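Local coordinates for protein phage related exonuclease (Haemophilus somnus 129PT, PDB 3K93) that probably digests DNA from its ends as a metal-dependent exonuclease related to the phage lambda enzyme, at residues 60-63 and 64-67; 115-118 and 119-122; 166-169 and 170-173. All coordinates share one frame; numbering follows the deposited sequence. Where two conformers were deposited one is given.

Contact 1. Residues 60-63 and 64-67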
loop_
_atom_site.group_PDB
_atom_site.type_symbol
_atom_site.label_atom_id
_atom_site.label_comp_id
_atom_site.label_asym_id
_atom_site.label_seq_id
_atom_site.Cartn_x
_atom_site.Cartn_y
_atom_site.Cartn_z
ATOM N N TYR A 60 17.228 -3.022 -7.232
ATOM C CA TYR A 60 17.625 -1.843 -6.421
ATOM C C TYR A 60 18.877 -2.113 -5.602
ATOM O O TYR A 60 19.843 -1.347 -5.656
ATOM C CB TYR A 60 16.448 -1.343 -5.525
ATOM C CG TYR A 60 15.142 -1.209 -6.294
ATOM C CD1 TYR A 60 15.064 -0.391 -7.389
ATOM C CD2 TYR A 60 14.022 -1.952 -5.950
ATOM C CE1 TYR A 60 13.897 -0.269 -8.128
ATOM C CE2 TYR A 60 12.839 -1.851 -6.688
ATOM C CZ TYR A 60 12.791 -0.998 -7.777
ATOM O OH TYR A 60 11.664 -0.894 -8.533
ATOM N N THR A 61 18.875 -3.233 -4.882
ATOM C CA THR A 61 20.019 -3.644 -4.063
ATOM C C THR A 61 21.171 -4.156 -4.958
ATOM O O THR A 61 22.334 -3.946 -4.635
ATOM C CB THR A 61 19.632 -4.749 -3.018
ATOM O OG1 THR A 61 19.245 -5.922 -3.713
ATOM C CG2 THR A 61 18.461 -4.301 -2.101
ATOM N N GLN A 62 20.869 -4.823 -6.063
ATOM C CA GLN A 62 21.934 -5.248 -6.956
ATOM C C GLN A 62 22.674 -4.053 -7.568
ATOM O O GLN A 62 23.883 -4.134 -7.772
ATOM C CB GLN A 62 21.421 -6.186 -8.049
ATOM C CG GLN A 62 22.537 -6.998 -8.780
ATOM C CD GLN A 62 23.664 -7.515 -7.856
ATOM O OE1 GLN A 62 24.841 -7.349 -8.169
ATOM N NE2 GLN A 62 23.302 -8.147 -6.731
ATOM N N LYS A 63 21.987 -2.938 -7.829
ATOM C CA LYS A 63 22.678 -1.750 -8.374
ATOM C C LYS A 63 23.763 -1.272 -7.416
ATOM O O LYS A 63 24.905 -1.007 -7.831
ATOM C CB LYS A 63 21.711 -0.612 -8.694
ATOM C CG LYS A 63 22.363 0.669 -9.227
ATOM C CD LYS A 63 21.354 1.715 -9.605
ATOM C CE LYS A 63 21.993 3.013 -10.102
ATOM N NZ LYS A 63 21.015 4.035 -10.656
ATOM N N GLY A 64 23.417 -1.188 -6.135
ATOM C CA GLY A 64 24.380 -0.781 -5.098
ATOM C C GLY A 64 25.565 -1.719 -5.022
ATOM O O GLY A 64 26.673 -1.294 -4.795
ATOM N N ASN A 65 25.338 -3.000 -5.223
ATOM C CA ASN A 65 26.434 -3.954 -5.201
ATOM C C ASN A 65 27.355 -3.756 -6.379
ATOM O O ASN A 65 28.541 -3.711 -6.197
ATOM C CB ASN A 65 25.924 -5.390 -5.177
ATOM C CG ASN A 65 25.300 -5.767 -3.836
ATOM O OD1 ASN A 65 25.691 -5.236 -2.775
ATOM N ND2 ASN A 65 24.331 -6.718 -3.872
ATOM N N GLU A 66 26.792 -3.614 -7.573
ATOM C CA GLU A 66 27.593 -3.399 -8.769
ATOM C C GLU A 66 28.361 -2.106 -8.771
ATOM O O GLU A 66 29.470 -2.070 -9.290
ATOM C CB GLU A 66 26.760 -3.522 -10.038
ATOM C CG GLU A 66 26.238 -4.952 -10.206
ATOM C CD GLU A 66 25.524 -5.236 -11.532
ATOM O OE1 GLU A 66 25.556 -4.378 -12.462
ATOM O OE2 GLU A 66 24.937 -6.357 -11.623
ATOM N N LEU A 67 27.827 -1.064 -8.161
ATOM C CA LEU A 67 28.437 0.266 -8.287
ATOM C C LEU A 67 29.169 0.650 -6.998
ATOM O O LEU A 67 29.587 1.803 -6.813
ATOM C CB LEU A 67 27.400 1.309 -8.664
ATOM C CG LEU A 67 26.717 1.097 -10.021
ATOM C CD1 LEU A 67 25.678 2.178 -10.214
ATOM C CD2 LEU A 67 27.717 1.090 -11.190
#

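Contact 2. Residues 115-118 and 119-122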
loop_
_atom_site.group_PDB
_atom_site.type_symbol
_atom_site.label_atom_id
_atom_site.label_comp_id
_atom_site.label_asym_id
_atom_site.label_seq_id
_atom_site.Cartn_x
_atom_site.Cartn_y
_atom_site.Cartn_z
ATOM N N SER A 115 21.211 5.410 -5.308
ATOM C CA SER A 115 19.815 5.572 -5.706
ATOM C C SER A 115 19.484 4.868 -7.035
ATOM O O SER A 115 20.325 4.805 -7.951
ATOM C CB SER A 115 19.484 7.050 -5.829
ATOM O OG SER A 115 19.897 7.761 -4.667
ATOM N N TRP A 116 18.273 4.346 -7.132
ATOM C CA TRP A 116 17.826 3.728 -8.371
ATOM C C TRP A 116 17.671 4.717 -9.543
ATOM O O TRP A 116 18.222 4.502 -10.643
ATOM C CB TRP A 116 16.504 2.982 -8.146
ATOM C CG TRP A 116 15.985 2.334 -9.365
ATOM C CD1 TRP A 116 14.890 2.717 -10.088
ATOM C CD2 TRP A 116 16.549 1.200 -10.052
ATOM N NE1 TRP A 116 14.735 1.891 -11.173
ATOM C CE2 TRP A 116 15.735 0.952 -11.179
ATOM C CE3 TRP A 116 17.649 0.364 -9.813
ATOM C CZ2 TRP A 116 15.979 -0.112 -12.076
ATOM C CZ3 TRP A 116 17.908 -0.709 -10.707
ATOM C CH2 TRP A 116 17.082 -0.923 -11.829
ATOM N N ASP A 117 16.923 5.788 -9.312
ATOM C CA ASP A 117 16.624 6.734 -10.364
ATOM C C ASP A 117 16.453 8.151 -9.826
ATOM O O ASP A 117 16.529 8.377 -8.618
ATOM C CB ASP A 117 15.429 6.230 -11.255
ATOM C CG ASP A 117 14.085 6.315 -10.604
ATOM O OD1 ASP A 117 13.950 6.863 -9.472
ATOM O OD2 ASP A 117 13.119 5.863 -11.293
ATOM N N ILE A 118 16.284 9.094 -10.743
ATOM C CA ILE A 118 16.153 10.515 -10.412
ATOM C C ILE A 118 15.003 10.712 -9.421
ATOM O O ILE A 118 15.118 11.462 -8.474
ATOM C CB ILE A 118 15.955 11.383 -11.700
ATOM C CG1 ILE A 118 17.249 11.369 -12.544
ATOM C CG2 ILE A 118 15.486 12.829 -11.357
ATOM C CD1 ILE A 118 17.064 11.752 -14.028
ATOM N N GLY A 119 13.913 10.000 -9.636
ATOM C CA GLY A 119 12.776 10.087 -8.744
ATOM C C GLY A 119 13.038 9.712 -7.300
ATOM O O GLY A 119 12.533 10.386 -6.388
ATOM N N SER A 120 13.811 8.653 -7.091
ATOM C CA SER A 120 14.033 8.116 -5.757
ATOM C C SER A 120 15.272 8.774 -5.117
ATOM O O SER A 120 15.427 8.780 -3.900
ATOM C CB SER A 120 14.215 6.553 -5.819
ATOM O OG SER A 120 15.461 6.169 -6.481
ATOM N N HIS A 121 16.144 9.335 -5.938
ATOM C CA HIS A 121 17.360 9.974 -5.441
ATOM C C HIS A 121 17.049 11.313 -4.746
ATOM O O HIS A 121 16.385 12.156 -5.336
ATOM C CB HIS A 121 18.334 10.238 -6.586
ATOM C CG HIS A 121 19.589 10.898 -6.145
ATOM N ND1 HIS A 121 20.559 10.232 -5.439
ATOM C CD2 HIS A 121 20.020 12.175 -6.266
ATOM C CE1 HIS A 121 21.552 11.061 -5.174
ATOM N NE2 HIS A 121 21.239 12.252 -5.638
ATOM N N PRO A 122 17.544 11.512 -3.524
ATOM C CA PRO A 122 17.304 12.764 -2.810
ATOM C C PRO A 122 18.315 13.879 -3.150
ATOM O O PRO A 122 19.344 14.053 -2.480
ATOM C CB PRO A 122 17.411 12.360 -1.350
ATOM C CG PRO A 122 18.354 11.186 -1.343
ATOM C CD PRO A 122 18.225 10.512 -2.678
#

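Contact 3. Residues 166-169 and 170-173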
loop_
_atom_site.group_PDB
_atom_site.type_symbol
_atom_site.label_atom_id
_atom_site.label_comp_id
_atom_site.label_asym_id
_atom_site.label_seq_id
_atom_site.Cartn_x
_atom_site.Cartn_y
_atom_site.Cartn_z
ATOM N N LEU A 166 20.603 -4.412 -15.420
ATOM C CA LEU A 166 19.576 -4.333 -14.416
ATOM C C LEU A 166 18.311 -3.650 -14.920
ATOM O O LEU A 166 17.379 -3.491 -14.163
ATOM C CB LEU A 166 20.118 -3.602 -13.200
ATOM C CG LEU A 166 21.284 -4.285 -12.497
ATOM C CD1 LEU A 166 21.729 -3.471 -11.290
ATOM C CD2 LEU A 166 20.876 -5.732 -12.081
ATOM N N ILE A 167 18.275 -3.232 -16.180
ATOM C CA ILE A 167 17.115 -2.532 -16.707
ATOM C C ILE A 167 16.183 -3.573 -17.324
ATOM O O ILE A 167 16.470 -4.115 -18.378
ATOM C CB ILE A 167 17.523 -1.503 -17.757
ATOM C CG1 ILE A 167 18.351 -0.384 -17.085
ATOM C CG2 ILE A 167 16.286 -0.911 -18.460
ATOM C CD1 ILE A 167 18.674 0.778 -17.999
ATOM N N SER A 168 15.068 -3.842 -16.662
ATOM C CA SER A 168 14.103 -4.847 -17.147
ATOM C C SER A 168 13.387 -4.380 -18.398
ATOM O O SER A 168 13.467 -3.224 -18.788
ATOM C CB SER A 168 13.034 -5.117 -16.090
ATOM O OG SER A 168 12.086 -4.059 -16.107
ATOM N N ALA A 169 12.654 -5.308 -18.997
ATOM C CA ALA A 169 11.889 -5.072 -20.224
ATOM C C ALA A 169 11.025 -3.836 -20.070
ATOM O O ALA A 169 10.884 -3.061 -21.002
ATOM C CB ALA A 169 11.008 -6.297 -20.528
ATOM N N TYR A 170 10.482 -3.632 -18.868
ATOM C CA TYR A 170 9.567 -2.528 -18.635
ATOM C C TYR A 170 10.208 -1.227 -18.151
ATOM O O TYR A 170 9.548 -0.211 -18.147
ATOM C CB TYR A 170 8.420 -3.006 -17.746
ATOM C CG TYR A 170 7.608 -4.037 -18.504
ATOM C CD1 TYR A 170 6.591 -3.643 -19.391
ATOM C CD2 TYR A 170 7.926 -5.411 -18.416
ATOM C CE1 TYR A 170 5.855 -4.607 -20.139
ATOM C CE2 TYR A 170 7.215 -6.369 -19.146
ATOM C CZ TYR A 170 6.174 -5.966 -20.002
ATOM O OH TYR A 170 5.475 -6.926 -20.721
ATOM N N ASP A 171 11.499 -1.269 -17.803
ATOM C CA ASP A 171 12.247 -0.111 -17.315
ATOM C C ASP A 171 12.720 0.747 -18.525
ATOM O O ASP A 171 12.806 0.258 -19.663
ATOM C CB ASP A 171 13.478 -0.566 -16.491
ATOM C CG ASP A 171 13.141 -1.115 -15.076
ATOM O OD1 ASP A 171 12.197 -0.634 -14.435
ATOM O OD2 ASP A 171 13.889 -2.013 -14.578
ATOM N N SER A 172 13.030 2.011 -18.256
ATOM C CA SER A 172 13.441 2.958 -19.296
ATOM C C SER A 172 14.963 3.228 -19.289
ATOM O O SER A 172 15.512 3.738 -18.309
ATOM C CB SER A 172 12.681 4.280 -19.131
ATOM O OG SER A 172 13.126 5.277 -20.048
ATOM N N ASP A 173 15.616 2.867 -20.392
ATOM C CA ASP A 173 16.985 3.304 -20.703
ATOM C C ASP A 173 17.095 4.802 -20.680
ATOM O O ASP A 173 18.064 5.345 -20.184
ATOM C CB ASP A 173 17.390 2.855 -22.112
ATOM C CG ASP A 173 17.680 1.379 -22.198
ATOM O OD1 ASP A 173 17.603 0.642 -21.179
ATOM O OD2 ASP A 173 17.987 0.942 -23.322
#

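Contact 1. Residues 60-63 and 64-67
Over the last two turns of helix 59-66, T61, Q62 and K63 bond to N65, E66 and L67, the i to i+4 ladder of an alpha helix. The N-H of E66 reaches Q62 O at 3.0 Å and is almost straight, 168° at the hydrogen. N65 N meets T61 O at 3.2 Å, a longer bond. The last rung, L67 N to K63 O at 2.9 Å, bends to 138°; L67 leaves helical backbone angles here and takes the N-cap position of the next helix, 68-79.

Among the polar side chains, E66 stretches out from its CG to bond N165 through OE1, and N65 folds back over the preceding turn, its CG 3.6 Å from T61 O.

The apolar contact is made by the stem of K63. Fully extended, it keeps CG anti to the backbone N (chi1 178°) and runs into the protein, where NZ sits among the carbonyl oxygens of F160, W116 and S115 and the hydroxyl of T162, more acceptors than its three hydrogens can serve one to one. L67, which also touches F160, crosses that stem at a slant, its CD1 3.8 Å from K63 CG and 3.8 Å from K63 CE.

Contact 2. Residues 115-118 and 119-122
S115 and H121 meet side chain to side chain: S115 OG lies 2.7 Å from ND1 of H121, at the edge of the imidazole and near its plane, in a short hydrogen bond. A second grip joins D117 and S120, which bond each other reciprocally. D117 N gives its hydrogen to S120 OG at 3.2 Å along a nearly straight line (171°), and S120 N returns one to D117 OD1 at 3.0 Å. Both side chains stand between their own backbone N and carbonyl carbon (chi1 73° for D117, 68° for S120), which lets OD1 reach forward and OG reach back. D117 O then takes H121 N at 2.9 Å, plus a weak bond from S120 N.

Further out, the other carboxylate oxygen, D117 OD2, bonds Y52 OH of the second subunit, whose K46 collects the carbonyls of I118, G119 and H121. The H121 ring sets itself edge-to-face with F123 and packs on F157, while I118 is buried against L179 and V180 of helix 173-181. Aspartate and serine three residues apart, each binding the other's N-H, form a capping box, here at the start of a single helix-like turn in the loop between strand 108-114 and helix 125-135, at the subunit interface.

Contact 3. Residues 166-169 and 170-173
S168 and D171 are the two ends of a type I beta turn, tied by both backbone and side chains. The backbone bond runs from D171 N to S168 O at 2.9 Å, with the donor well above the carbonyl plane, 61° out of it, and so not on a lone pair.

Side-chain bonds reinforce the turn from both ends. D171 OD2 swings back to accept S168 N at 3.0 Å, a fairly straight bond (156°) that meets the oxygen on its anti side and somewhat out of the carboxylate plane. The same oxygen takes a weak bond from S168 OG, and K59 forms a salt bridge to it from outside the turn. S168 OG sits between its own backbone N and carbonyl carbon (chi1 78°), which puts it over the bend; there it receives weak bonds from Y170 N, as in an ST turn, and from D171 N. Just beyond, S172 is the N-cap of helix 173-181, its OG bonded to K175 N.

Apolar contacts are few. I167 CG2 packs against D171 CB at 3.4 Å, and at the exposed bend A169 CB touches Y170 CD2 at 3.8 Å. A polar atom, D173 OD1, also lies against the isoleucine methyls, 3.4 Å from I167 CD1, so the isoleucine lies between the turn and the start of helix 173-181, where it also touches L176 and I177. L166 turns the other way and packs on helix 59-66.

The chemistry centres on one carboxylate oxygen: a backbone N-H and a lysine, with a weaker hydroxyl bond, converge on D171 OD2, which would probably stabilise the carboxylate as an anion and hold the turn's shape at a site largely on the surface.

The three contacts form a neighbouring group on the same side of the chain's centre, with W116 and K63 joining them. Contacts 1 and 2 have centres about 13 Å apart; K63 NZ comes within 2.8 Å of W116 O, and the Y60 and W116 rings meet edge-to-face. Contact 3 lies about 15 Å from each of the others, centre to centre: its L166 CD1 touches K63 N of contact 1 at 3.5 Å, and L166 O is 3.5 Å from W116 CH2 of contact 2. Residues 115-122 directly follow strand 108-114, which carries the sodium ligands D111 and T112; D100 completes the protein part of this site, probably the nuclease centre.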